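Local coordinates for RabGDI protein (Plasmodium falciparum 3D7, PDB 3P1W), which probably acts as a Rab GDP-dissociation inhibitor, binding Rab GTPases in their GDP-bound state during vesicle transport, at residues Ile92-Leu97 with Ser432-Ser437; Glu121-Tyr126 with Lys245-Tyr250; Cys346-Pro351 with Ile361-Val366. All coordinates share one frame; numbering follows the deposited sequence.

Contact 1: Ile92-Leu97 with Ser432-Ser437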
loop_
_atom_site.group_PDB
_atom_site.type_symbol
_atom_site.label_atom_id
_atom_site.label_comp_id
_atom_site.label_asym_id
_atom_site.label_seq_id
_atom_site.Cartn_x
_atom_site.Cartn_y
_atom_site.Cartn_z
ATOM N N ILE A 92 -6.318 4.150 -5.328
ATOM C CA ILE A 92 -5.222 3.302 -4.901
ATOM C C ILE A 92 -5.497 2.848 -3.459
ATOM O O ILE A 92 -4.918 3.392 -2.506
ATOM C CB ILE A 92 -3.854 3.999 -5.050
ATOM C CG1 ILE A 92 -3.638 4.503 -6.481
ATOM C CG2 ILE A 92 -2.690 3.058 -4.645
ATOM C CD1 ILE A 92 -2.298 5.202 -6.747
ATOM N N PRO A 93 -6.398 1.857 -3.300
ATOM C CA PRO A 93 -6.751 1.380 -1.969
ATOM C C PRO A 93 -5.656 0.461 -1.476
ATOM O O PRO A 93 -5.420 -0.639 -2.041
ATOM C CB PRO A 93 -8.058 0.621 -2.180
ATOM C CG PRO A 93 -8.033 0.149 -3.624
ATOM C CD PRO A 93 -7.193 1.205 -4.365
ATOM N N LYS A 94 -4.924 0.929 -0.495
ATOM C CA LYS A 94 -3.928 0.090 0.149
ATOM C C LYS A 94 -4.326 -0.120 1.604
ATOM O O LYS A 94 -4.532 0.846 2.352
ATOM C CB LYS A 94 -2.559 0.732 0.053
ATOM C CG LYS A 94 -1.914 0.599 -1.343
ATOM C CD LYS A 94 -0.721 1.471 -1.528
ATOM C CE LYS A 94 -0.074 1.289 -2.920
ATOM N NZ LYS A 94 0.862 0.115 -3.082
ATOM N N PHE A 95 -4.373 -1.365 2.020
ATOM C CA PHE A 95 -4.595 -1.649 3.431
ATOM C C PHE A 95 -3.330 -1.456 4.292
ATOM O O PHE A 95 -2.206 -1.452 3.809
ATOM C CB PHE A 95 -5.131 -3.067 3.607
ATOM C CG PHE A 95 -6.416 -3.350 2.909
ATOM C CD1 PHE A 95 -7.406 -2.401 2.768
ATOM C CD2 PHE A 95 -6.678 -4.633 2.452
ATOM C CE1 PHE A 95 -8.614 -2.717 2.165
ATOM C CE2 PHE A 95 -7.882 -4.932 1.842
ATOM C CZ PHE A 95 -8.849 -3.973 1.712
ATOM N N ILE A 96 -3.531 -1.279 5.594
ATOM C CA ILE A 96 -2.457 -0.854 6.499
ATOM C C ILE A 96 -2.221 -1.910 7.578
ATOM O O ILE A 96 -3.153 -2.319 8.277
ATOM C CB ILE A 96 -2.875 0.495 7.100
ATOM C CG1 ILE A 96 -2.946 1.548 5.987
ATOM C CG2 ILE A 96 -1.939 0.945 8.242
ATOM C CD1 ILE A 96 -3.853 2.715 6.326
ATOM N N LEU A 97 -0.981 -2.374 7.692
ATOM C CA LEU A 97 -0.620 -3.378 8.680
ATOM C C LEU A 97 -0.668 -2.760 10.089
ATOM O O LEU A 97 -0.029 -1.726 10.347
ATOM C CB LEU A 97 0.776 -3.942 8.373
ATOM C CG LEU A 97 1.253 -5.154 9.190
ATOM C CD1 LEU A 97 0.442 -6.437 8.900
ATOM C CD2 LEU A 97 2.748 -5.423 8.959
ATOM N N SER A 432 6.276 6.699 -7.505
ATOM C CA SER A 432 4.898 6.382 -7.821
ATOM C C SER A 432 4.443 5.225 -6.939
ATOM O O SER A 432 5.272 4.417 -6.532
ATOM C CB SER A 432 4.763 5.978 -9.274
ATOM O OG SER A 432 5.356 6.949 -10.118
ATOM N N TYR A 433 3.142 5.177 -6.645
ATOM C CA TYR A 433 2.554 4.075 -5.861
ATOM C C TYR A 433 2.632 2.786 -6.683
ATOM O O TYR A 433 2.269 2.772 -7.854
ATOM C CB TYR A 433 1.109 4.367 -5.428
ATOM C CG TYR A 433 1.040 5.561 -4.530
ATOM C CD1 TYR A 433 1.234 5.450 -3.164
ATOM C CD2 TYR A 433 0.907 6.831 -5.079
ATOM C CE1 TYR A 433 1.255 6.570 -2.367
ATOM C CE2 TYR A 433 0.928 7.958 -4.288
ATOM C CZ TYR A 433 1.099 7.815 -2.936
ATOM O OH TYR A 433 1.153 8.943 -2.161
ATOM N N ASP A 434 3.135 1.733 -6.041
ATOM C CA ASP A 434 3.275 0.412 -6.708
ATOM C C ASP A 434 2.017 -0.440 -6.576
ATOM O O ASP A 434 1.012 -0.052 -5.959
ATOM C CB ASP A 434 4.548 -0.296 -6.203
ATOM C CG ASP A 434 4.431 -0.786 -4.778
ATOM O OD1 ASP A 434 3.300 -0.978 -4.273
ATOM O OD2 ASP A 434 5.480 -1.015 -4.137
ATOM N N ALA A 435 2.050 -1.617 -7.211
ATOM C CA ALA A 435 0.899 -2.483 -7.287
ATOM C C ALA A 435 0.493 -3.128 -5.955
ATOM O O ALA A 435 -0.587 -3.709 -5.888
ATOM C CB ALA A 435 1.155 -3.612 -8.347
ATOM N N THR A 436 1.325 -3.063 -4.915
ATOM C CA THR A 436 1.003 -3.821 -3.680
ATOM C C THR A 436 -0.346 -3.348 -3.082
ATOM O O THR A 436 -0.700 -2.193 -3.208
ATOM C CB THR A 436 2.115 -3.740 -2.635
ATOM O OG1 THR A 436 2.347 -2.374 -2.242
ATOM C CG2 THR A 436 3.449 -4.312 -3.195
ATOM N N SER A 437 -1.024 -4.239 -2.377
ATOM C CA SER A 437 -2.372 -3.997 -1.844
ATOM C C SER A 437 -2.295 -3.470 -0.403
ATOM O O SER A 437 -3.326 -3.248 0.255
ATOM C CB SER A 437 -3.143 -5.311 -1.917
ATOM O OG SER A 437 -2.356 -6.366 -1.385
HETATM O O HOH W 1 3.468 2.197 -3.114
#

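Contact 2: Glu121-Tyr126 with Lys245-Tyr250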
loop_
_atom_site.group_PDB
_atom_site.type_symbol
_atom_site.label_atom_id
_atom_site.label_comp_id
_atom_site.label_asym_id
_atom_site.label_seq_id
_atom_site.Cartn_x
_atom_site.Cartn_y
_atom_site.Cartn_z
ATOM N N GLU A 121 -11.606 -7.861 6.894
ATOM C CA GLU A 121 -12.207 -9.073 7.469
ATOM C C GLU A 121 -11.479 -10.361 7.125
ATOM O O GLU A 121 -11.640 -11.359 7.837
ATOM C CB GLU A 121 -13.691 -9.184 7.112
ATOM C CG GLU A 121 -14.530 -8.111 7.778
ATOM C CD GLU A 121 -16.029 -8.345 7.660
ATOM O OE1 GLU A 121 -16.487 -9.143 6.814
ATOM O OE2 GLU A 121 -16.766 -7.706 8.428
ATOM N N GLY A 122 -10.679 -10.366 6.063
ATOM C CA GLY A 122 -9.910 -11.547 5.758
ATOM C C GLY A 122 -8.708 -11.342 4.879
ATOM O O GLY A 122 -8.623 -10.381 4.133
ATOM N N SER A 123 -7.777 -12.272 5.006
ATOM C CA SER A 123 -6.540 -12.279 4.237
ATOM C C SER A 123 -6.452 -13.624 3.548
ATOM O O SER A 123 -6.560 -14.665 4.224
ATOM C CB SER A 123 -5.353 -12.151 5.181
ATOM O OG SER A 123 -5.553 -11.137 6.152
ATOM N N TYR A 124 -6.268 -13.605 2.228
ATOM C CA TYR A 124 -6.271 -14.791 1.381
ATOM C C TYR A 124 -5.007 -14.815 0.547
ATOM O O TYR A 124 -4.418 -13.745 0.217
ATOM C CB TYR A 124 -7.506 -14.836 0.459
ATOM C CG TYR A 124 -8.777 -15.016 1.251
ATOM C CD1 TYR A 124 -9.348 -16.270 1.391
ATOM C CD2 TYR A 124 -9.356 -13.936 1.932
ATOM C CE1 TYR A 124 -10.485 -16.456 2.164
ATOM C CE2 TYR A 124 -10.503 -14.116 2.735
ATOM C CZ TYR A 124 -11.045 -15.376 2.856
ATOM O OH TYR A 124 -12.184 -15.583 3.624
ATOM N N VAL A 125 -4.632 -16.027 0.138
ATOM C CA VAL A 125 -3.521 -16.224 -0.765
ATOM C C VAL A 125 -3.933 -17.222 -1.861
ATOM O O VAL A 125 -4.710 -18.153 -1.611
ATOM C CB VAL A 125 -2.271 -16.684 -0.011
ATOM C CG1 VAL A 125 -2.496 -18.067 0.698
ATOM C CG2 VAL A 125 -1.029 -16.701 -0.938
ATOM N N TYR A 126 -3.408 -17.017 -3.067
ATOM C CA TYR A 126 -3.717 -17.901 -4.211
ATOM C C TYR A 126 -2.745 -19.074 -4.260
ATOM O O TYR A 126 -1.524 -18.892 -4.231
ATOM C CB TYR A 126 -3.587 -17.059 -5.466
ATOM C CG TYR A 126 -4.075 -17.633 -6.763
ATOM C CD1 TYR A 126 -5.165 -17.075 -7.400
ATOM C CD2 TYR A 126 -3.369 -18.636 -7.418
ATOM C CE1 TYR A 126 -5.576 -17.529 -8.628
ATOM C CE2 TYR A 126 -3.771 -19.089 -8.651
ATOM C CZ TYR A 126 -4.888 -18.520 -9.240
ATOM O OH TYR A 126 -5.316 -18.960 -10.453
ATOM N N LYS A 245 -9.506 -10.660 13.100
ATOM C CA LYS A 245 -9.920 -11.133 11.810
ATOM C C LYS A 245 -8.748 -11.142 10.807
ATOM O O LYS A 245 -8.627 -12.061 10.000
ATOM C CB LYS A 245 -11.064 -10.260 11.266
ATOM C CG LYS A 245 -12.328 -10.231 12.183
ATOM C CD LYS A 245 -13.564 -9.795 11.383
ATOM C CE LYS A 245 -14.868 -10.010 12.162
ATOM N NZ LYS A 245 -14.922 -9.118 13.303
ATOM N N SER A 246 -7.937 -10.094 10.844
ATOM C CA SER A 246 -6.726 -10.006 10.017
ATOM C C SER A 246 -5.780 -9.004 10.659
ATOM O O SER A 246 -6.172 -8.295 11.598
ATOM C CB SER A 246 -7.091 -9.569 8.593
ATOM O OG SER A 246 -7.235 -8.158 8.489
ATOM N N PRO A 247 -4.523 -8.914 10.170
ATOM C CA PRO A 247 -3.617 -7.903 10.704
ATOM C C PRO A 247 -3.685 -6.557 9.965
ATOM O O PRO A 247 -2.807 -5.722 10.142
ATOM C CB PRO A 247 -2.233 -8.546 10.524
ATOM C CG PRO A 247 -2.389 -9.395 9.322
ATOM C CD PRO A 247 -3.838 -9.829 9.245
ATOM N N PHE A 248 -4.717 -6.343 9.159
ATOM C CA PHE A 248 -4.842 -5.120 8.354
ATOM C C PHE A 248 -6.070 -4.304 8.724
ATOM O O PHE A 248 -7.127 -4.868 9.045
ATOM C CB PHE A 248 -4.910 -5.435 6.846
ATOM C CG PHE A 248 -3.714 -6.159 6.338
ATOM C CD1 PHE A 248 -2.568 -5.468 5.976
ATOM C CD2 PHE A 248 -3.723 -7.542 6.245
ATOM C CE1 PHE A 248 -1.434 -6.166 5.540
ATOM C CE2 PHE A 248 -2.595 -8.234 5.794
ATOM C CZ PHE A 248 -1.468 -7.545 5.438
ATOM N N ILE A 249 -5.908 -2.980 8.645
ATOM C CA ILE A 249 -6.998 -2.024 8.836
ATOM C C ILE A 249 -7.099 -1.062 7.673
ATOM O O ILE A 249 -6.162 -0.916 6.867
ATOM C CB ILE A 249 -6.859 -1.218 10.157
ATOM C CG1 ILE A 249 -5.520 -0.468 10.225
ATOM C CG2 ILE A 249 -7.038 -2.169 11.340
ATOM C CD1 ILE A 249 -5.360 0.400 11.511
ATOM N N TYR A 250 -8.250 -0.390 7.619
ATOM C CA TYR A 250 -8.565 0.564 6.573
ATOM C C TYR A 250 -9.585 1.529 7.171
ATOM O O TYR A 250 -10.423 1.121 7.982
ATOM C CB TYR A 250 -9.157 -0.189 5.388
ATOM C CG TYR A 250 -9.438 0.557 4.096
ATOM C CD1 TYR A 250 -8.414 1.013 3.271
ATOM C CD2 TYR A 250 -10.741 0.688 3.638
ATOM C CE1 TYR A 250 -8.707 1.624 2.073
ATOM C CE2 TYR A 250 -11.034 1.294 2.444
ATOM C CZ TYR A 250 -10.032 1.768 1.674
ATOM O OH TYR A 250 -10.385 2.361 0.472
HETATM O O HOH W 2 -10.864 -13.644 8.772
HETATM O O HOH W 3 -7.006 -13.046 8.044
#

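Contact 3: Cys346-Pro351 with Ile361-Val366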
loop_
_atom_site.group_PDB
_atom_site.type_symbol
_atom_site.label_atom_id
_atom_site.label_comp_id
_atom_site.label_asym_id
_atom_site.label_seq_id
_atom_site.Cartn_x
_atom_site.Cartn_y
_atom_site.Cartn_z
ATOM N N CYS A 346 -11.599 -7.773 2.144
ATOM C CA CYS A 346 -10.529 -8.757 2.153
ATOM C C CYS A 346 -9.397 -8.348 1.222
ATOM O O CYS A 346 -9.540 -7.428 0.421
ATOM C CB CYS A 346 -11.038 -10.191 1.807
ATOM S SG CYS A 346 -11.626 -10.445 0.160
ATOM N N GLN A 347 -8.258 -9.003 1.419
ATOM C CA GLN A 347 -7.054 -8.882 0.601
ATOM C C GLN A 347 -6.712 -10.278 0.055
ATOM O O GLN A 347 -6.757 -11.278 0.808
ATOM C CB GLN A 347 -5.885 -8.379 1.448
ATOM C CG GLN A 347 -4.541 -8.212 0.685
ATOM C CD GLN A 347 -3.471 -7.532 1.540
ATOM O OE1 GLN A 347 -2.639 -6.764 1.047
ATOM N NE2 GLN A 347 -3.517 -7.790 2.827
ATOM N N ILE A 348 -6.407 -10.351 -1.234
ATOM C CA ILE A 348 -5.929 -11.560 -1.874
ATOM C C ILE A 348 -4.577 -11.283 -2.485
ATOM O O ILE A 348 -4.434 -10.358 -3.280
ATOM C CB ILE A 348 -6.889 -12.054 -2.988
ATOM C CG1 ILE A 348 -8.311 -12.307 -2.458
ATOM C CG2 ILE A 348 -6.351 -13.307 -3.683
ATOM C CD1 ILE A 348 -9.356 -12.420 -3.573
ATOM N N ILE A 349 -3.581 -12.024 -2.043
ATOM C CA ILE A 349 -2.240 -11.941 -2.551
ATOM C C ILE A 349 -2.031 -13.105 -3.511
ATOM O O ILE A 349 -2.200 -14.282 -3.128
ATOM C CB ILE A 349 -1.215 -11.939 -1.408
ATOM C CG1 ILE A 349 -1.396 -10.666 -0.571
ATOM C CG2 ILE A 349 0.245 -12.062 -1.955
ATOM C CD1 ILE A 349 -0.617 -10.609 0.743
ATOM N N ILE A 350 -1.636 -12.783 -4.736
ATOM C CA ILE A 350 -1.357 -13.823 -5.748
ATOM C C ILE A 350 0.148 -13.913 -6.042
ATOM O O ILE A 350 0.711 -13.049 -6.751
ATOM C CB ILE A 350 -2.126 -13.589 -7.043
ATOM C CG1 ILE A 350 -3.625 -13.365 -6.776
ATOM C CG2 ILE A 350 -1.853 -14.808 -8.029
ATOM C CD1 ILE A 350 -4.452 -12.991 -8.029
ATOM N N PRO A 351 0.815 -14.936 -5.475
ATOM C CA PRO A 351 2.255 -15.049 -5.689
ATOM C C PRO A 351 2.565 -15.247 -7.165
ATOM O O PRO A 351 1.864 -15.979 -7.858
ATOM C CB PRO A 351 2.651 -16.253 -4.840
ATOM C CG PRO A 351 1.589 -16.341 -3.802
ATOM C CD PRO A 351 0.336 -15.858 -4.425
ATOM N N ILE A 361 0.398 -10.320 -8.132
ATOM C CA ILE A 361 -0.851 -9.588 -8.387
ATOM C C ILE A 361 -1.647 -9.561 -7.091
ATOM O O ILE A 361 -1.554 -10.498 -6.271
ATOM C CB ILE A 361 -1.615 -10.189 -9.572
ATOM C CG1 ILE A 361 -0.762 -10.015 -10.853
ATOM C CG2 ILE A 361 -2.995 -9.569 -9.738
ATOM C CD1 ILE A 361 -1.400 -10.562 -12.159
ATOM N N TYR A 362 -2.403 -8.485 -6.896
ATOM C CA TYR A 362 -3.110 -8.234 -5.652
ATOM C C TYR A 362 -4.562 -7.858 -5.909
ATOM O O TYR A 362 -4.874 -7.239 -6.906
ATOM C CB TYR A 362 -2.417 -7.112 -4.881
ATOM C CG TYR A 362 -0.907 -7.258 -4.743
ATOM C CD1 TYR A 362 -0.348 -7.823 -3.595
ATOM C CD2 TYR A 362 -0.036 -6.855 -5.765
ATOM C CE1 TYR A 362 1.022 -7.961 -3.448
ATOM C CE2 TYR A 362 1.345 -6.998 -5.638
ATOM C CZ TYR A 362 1.870 -7.545 -4.482
ATOM O OH TYR A 362 3.218 -7.706 -4.340
ATOM N N ILE A 363 -5.451 -8.235 -4.991
ATOM C CA ILE A 363 -6.856 -7.845 -5.065
ATOM C C ILE A 363 -7.313 -7.388 -3.683
ATOM O O ILE A 363 -7.182 -8.143 -2.710
ATOM C CB ILE A 363 -7.779 -8.975 -5.530
ATOM C CG1 ILE A 363 -7.234 -9.663 -6.775
ATOM C CG2 ILE A 363 -9.209 -8.459 -5.678
ATOM C CD1 ILE A 363 -8.072 -10.871 -7.308
ATOM N N ASN A 364 -7.809 -6.152 -3.591
ATOM C CA ASN A 364 -8.478 -5.678 -2.374
ATOM C C ASN A 364 -9.969 -5.597 -2.590
ATOM O O ASN A 364 -10.412 -5.303 -3.682
ATOM C CB ASN A 364 -7.934 -4.337 -1.952
ATOM C CG ASN A 364 -6.631 -4.476 -1.217
ATOM O OD1 ASN A 364 -6.253 -5.592 -0.808
ATOM N ND2 ASN A 364 -5.925 -3.372 -1.041
ATOM N N LEU A 365 -10.736 -5.883 -1.544
ATOM C CA LEU A 365 -12.178 -5.858 -1.623
ATOM C C LEU A 365 -12.659 -5.002 -0.451
ATOM O O LEU A 365 -12.240 -5.243 0.693
ATOM C CB LEU A 365 -12.736 -7.294 -1.534
ATOM C CG LEU A 365 -14.226 -7.590 -1.542
ATOM C CD1 LEU A 365 -14.930 -7.187 -0.249
ATOM C CD2 LEU A 365 -14.950 -6.992 -2.763
ATOM N N VAL A 366 -13.516 -4.018 -0.764
ATOM C CA VAL A 366 -14.172 -3.182 0.216
ATOM C C VAL A 366 -15.621 -2.928 -0.162
ATOM O O VAL A 366 -16.041 -3.171 -1.294
ATOM C CB VAL A 366 -13.407 -1.868 0.406
ATOM C CG1 VAL A 366 -12.087 -2.116 1.180
ATOM C CG2 VAL A 366 -13.141 -1.235 -0.950
#

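Contact 1: Ile92-Leu97 with Ser432-Ser437
K94 reaches across to the 432-437 loop with its ammonium group, and most of the polar contact is made there. NZ donates to T436 O at 2.8 Å and to D434 O at 2.9 Å. The D434 carbonyl is met from above its plane, 53° out of it. A salt bridge joins K94 NZ to D434 OD1 at 2.9 Å, though as a hydrogen bond it is weak. The lysine chain runs extended as far as CE and bends only at its last torsion (chi4 -82°), which turns NZ in among these oxygens. A water accepts from D434 N and, weakly, from K94 NZ.

Within the loop, D434 OD1 takes T436 N in an Asx turn, and takes T436 OG1 at 2.6 Å on its syn lone pair. In the GDI fold this loop follows strand 427-429 and leads to helix 440-454. It meets the run that enters strand 96-97, close to the middle of the molecule. R328 also donates to the carbonyls of Y433 and D434.

One backbone bond crosses further along, from F95 N to S437 O at 2.8 Å. The same oxygen receives the CA-H of K94.

The apolar part is small. I92 puts CD1 against Y433 CB at 3.7 Å, and the two side chains cross at about a right angle. The Y433 ring makes a cation-pi contact with K31, and its hydroxyl is bonded to K31 N.

Contact 2: Glu121-Tyr126 with Lys245-Tyr250
S123 OG lies against the turn that leads into strand 248-251, 3.3 Å from S246 CB. Here strand 248-251, which lies between 96-97 and 117-129 in the large mixed sheet, meets strand 117-129, and the touching backbones run 71° apart. S123 OG also faces P247 CD at 3.8 Å. It sits near the plane of the F248 ring, at the edge, with CD2 the closest ring atom. Next to it, K245 CB rests on E121 O at 3.6 Å. The side chains of E121 and K245 then run side by side, pointing the same way. Their methylenes touch, CG of E121 to CD of K245, but their charged ends stay apart.

Two waters join the backbones. Both donate to K245 O. One of them also donates to E121 O at 2.6 Å. The other is bonded to S123 OG, at 3.1 Å. K245 O is thus gripped twice, and the waters link the two segments where direct polar bonds are absent.

The next shell sets these groups in place. E121 OE1 accepts from N344 N. G122 and Y124 form backbone bonds with Q347, so the 121-126 segment is already fixed in the sheet. S246 OG stands between its own backbone N and carbonyl carbon (chi1 83°), and is bonded to V120 O, the residue just before the 121-126 segment. From there it closes an ST turn by accepting from F248 N at 3.2 Å.

Contact 3: Cys346-Pro351 with Ile361-Val366
Q347 and N364 lie side by side on one face of a beta hairpin, pointing the same way. The hairpin is made of antiparallel strands 346-350 and 361-367, whose short axes come within 4.7 Å. The pair is a non-hydrogen-bonded one. N364 OD1 meets the aliphatic part of Q347, 3.5 Å from CG, and the two amide planes are turned 57° apart. Q347 CG is anti to the backbone N (chi1 180°) and the chain continues extended, which carries OE1 out to S437 OG. N364 ND2 is shared by S437 O and P93 O. Both amides are thus fixed by the loops that pack over this face. On the same face, I349 leans CG1 on the Y362 ring at CD1, at 4.3 Å.

The other face carries C346, I348, I350, I361, I363 and L365. I350 and I361 run side by side, CD1 of I350 touching CG2 of I361 at 4.1 Å. The same CD1 also reaches I363 CD1. I348 and I363 meet through their CB atoms. C346 SG lies against L365 CB at 3.7 Å. Y124 and Y126 of strand 117-129 extend this face beside C346, I348 and I350. I361 and L365 meet strand 378-385 on their far side.

Six backbone bonds hold the register, two at each of the pairs C346-L365, I348-I363 and I350-I361. I350 N donates to I361 O at 2.8 Å. N364 OD1 is buried with no polar partner in the model.

From the N terminus, the chain first lays down 92-97, which waits for its partner until 432-437, near the C-terminal end. Contact 2 is the first to close, when 245-250 returns to 121-126 after an excursion about half of which is helix. Contact 3 follows in series as a local hairpin. Contact 1 closes last, round a loop of 334 residues, and the other two are nested inside it. All three contacts reach the large mixed sheet, contact 1 through strand 96-97. That strand pairs with 248-251, with I249 N bonded to I96 O, and strand 117-129 pairs with 346-350. Contact 1 brings the late 432-437 loop against the hairpin, where A435 O packs on Y362.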